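Local coordinates for protein formylmethanofuran--tetrahydromethanopterin formyltransferase (Methanosarcina barkeri, PDB 1M5S) that catalyses the reversible transfer of a formyl group from formylmethanofuran to tetrahydromethanopterin, a step of methanogenesis from carbon dioxide, at residues G200-G205 / E246-G251. Sequence-based numbering, arbitrary orientation.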
loop_
_atom_site.group_PDB
_atom_site.type_symbol
_atom_site.label_atom_id
_atom_site.label_comp_id
_atom_site.label_asym_id
_atom_site.label_seq_id
_atom_site.Cartn_x
_atom_site.Cartn_y
_atom_site.Cartn_z
ATOM N N GLY A 200 8.644 -11.108 6.375
ATOM C CA GLY A 200 8.290 -12.221 7.235
ATOM C C GLY A 200 8.779 -13.561 6.718
ATOM O O GLY A 200 8.485 -14.604 7.310
ATOM N N ILE A 201 9.539 -13.540 5.626
ATOM C CA ILE A 201 9.786 -14.750 4.840
ATOM C C ILE A 201 11.274 -15.044 4.605
ATOM O O ILE A 201 12.024 -14.192 4.124
ATOM C CB ILE A 201 9.042 -14.681 3.471
ATOM C CG1 ILE A 201 7.535 -14.520 3.700
ATOM C CG2 ILE A 201 9.304 -15.947 2.661
ATOM C CD1 ILE A 201 6.769 -14.038 2.481
ATOM N N VAL A 202 11.677 -16.270 4.931
ATOM C CA VAL A 202 13.047 -16.732 4.715
ATOM C C VAL A 202 13.168 -17.350 3.329
ATOM O O VAL A 202 12.585 -18.391 3.058
ATOM C CB VAL A 202 13.440 -17.800 5.767
ATOM C CG1 VAL A 202 14.916 -18.153 5.650
ATOM C CG2 VAL A 202 13.111 -17.303 7.161
ATOM N N ALA A 203 13.931 -16.713 2.451
ATOM C CA ALA A 203 14.175 -17.264 1.126
ATOM C C ALA A 203 15.396 -18.187 1.115
ATOM O O ALA A 203 15.535 -19.037 0.237
ATOM C CB ALA A 203 14.373 -16.143 0.133
ATOM N N SER A 204 16.259 -18.037 2.113
ATOM C CA SER A 204 17.567 -18.682 2.101
ATOM C C SER A 204 17.600 -20.030 2.823
ATOM O O SER A 204 17.884 -21.060 2.207
ATOM C CB SER A 204 18.627 -17.739 2.690
ATOM O OG SER A 204 18.241 -17.246 3.963
ATOM N N GLY A 205 17.287 -20.022 4.119
ATOM C CA GLY A 205 17.505 -21.197 4.955
ATOM C C GLY A 205 18.981 -21.444 5.233
ATOM O O GLY A 205 19.847 -20.867 4.576
ATOM N N GLU A 246 10.607 -20.639 4.104
ATOM C CA GLU A 246 10.445 -20.861 5.530
ATOM C C GLU A 246 9.915 -19.592 6.191
ATOM O O GLU A 246 10.213 -18.482 5.750
ATOM C CB GLU A 246 11.788 -21.258 6.145
ATOM C CG GLU A 246 11.789 -21.292 7.661
ATOM C CD GLU A 246 13.166 -21.552 8.254
ATOM O OE1 GLU A 246 14.178 -21.453 7.520
ATOM O OE2 GLU A 246 13.225 -21.852 9.470
ATOM N N ILE A 247 9.040 -19.767 7.176
ATOM C CA ILE A 247 8.595 -18.660 8.005
ATOM C C ILE A 247 9.126 -18.866 9.421
ATOM O O ILE A 247 8.879 -19.907 10.028
ATOM C CB ILE A 247 7.051 -18.550 8.001
ATOM C CG1 ILE A 247 6.578 -18.166 6.591
ATOM C CG2 ILE A 247 6.579 -17.514 9.018
ATOM C CD1 ILE A 247 5.175 -17.702 6.525
ATOM N N VAL A 248 10.030 -17.977 9.837
ATOM C CA VAL A 248 10.544 -17.958 11.207
ATOM C C VAL A 248 9.683 -17.067 12.092
ATOM O O VAL A 248 9.311 -15.965 11.702
ATOM C CB VAL A 248 12.003 -17.459 11.253
ATOM C CG1 VAL A 248 12.490 -17.394 12.690
ATOM C CG2 VAL A 248 12.892 -18.383 10.445
ATOM N N ILE A 249 9.401 -17.551 13.297
ATOM C CA ILE A 249 8.460 -16.925 14.225
ATOM C C ILE A 249 9.136 -16.762 15.598
ATOM O O ILE A 249 9.641 -17.732 16.162
ATOM C CB ILE A 249 7.186 -17.807 14.391
ATOM C CG1 ILE A 249 6.563 -18.088 13.023
ATOM C CG2 ILE A 249 6.180 -17.136 15.309
ATOM C CD1 ILE A 249 5.501 -19.148 13.026
ATOM N N ASN A 250 9.286 -15.516 16.045
ATOM C CA ASN A 250 9.655 -15.227 17.429
ATOM C C ASN A 250 8.393 -14.867 18.181
ATOM O O ASN A 250 7.414 -14.437 17.580
ATOM C CB ASN A 250 10.640 -14.062 17.501
ATOM C CG ASN A 250 11.980 -14.393 16.888
ATOM O OD1 ASN A 250 12.153 -15.446 16.273
ATOM N ND2 ASN A 250 12.940 -13.490 17.042
ATOM N N GLY A 251 8.409 -15.039 19.496
ATOM C CA GLY A 251 7.201 -14.804 20.267
ATOM C C GLY A 251 7.416 -14.788 21.766
ATOM O O GLY A 251 8.434 -15.275 22.265
HETATM O O HOH W 1 10.305 -14.654 9.430
#
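V202 and E246 face each other as one antiparallel hydrogen-bonded pair. V202 N donates to E246 O at 2.8 Å, and E246 N returns a bond to V202 O at 3.2 Å that is almost straight (N-H...O 177°). Followed outward from CB, each V202 side-chain carbon meets an atom of segment 246-251. Its CB lies 3.3 Å from E246 O and near E246 CB, the two side chains running side by side in the same direction. From there the branches part: CG1, anti to the backbone N (chi1 -173°), comes within 3.9 Å of E246 OE1, whereas CG2 passes E246 O and presses on V248 CG2 at 3.5 Å, tighter than usual for two methyl carbons. Beyond this the backbones diverge, and a water links the two, donating to V248 O at 2.8 Å and weakly to G200 O. I247 turns to the other side, with CG2 3.9 Å from G200 O, and joins I201 against V184 of helix 173-187. A203 and S204 make backbone hydrogen bonds to the second subunit, whose M145 packs on E246, so the contact lies at a subunit interface. With a single bridge, the geometry is that of a loop docked by an isolated antiparallel beta bridge onto strand 243-251 of the proximal lobe, in an alpha/beta sandwich protein.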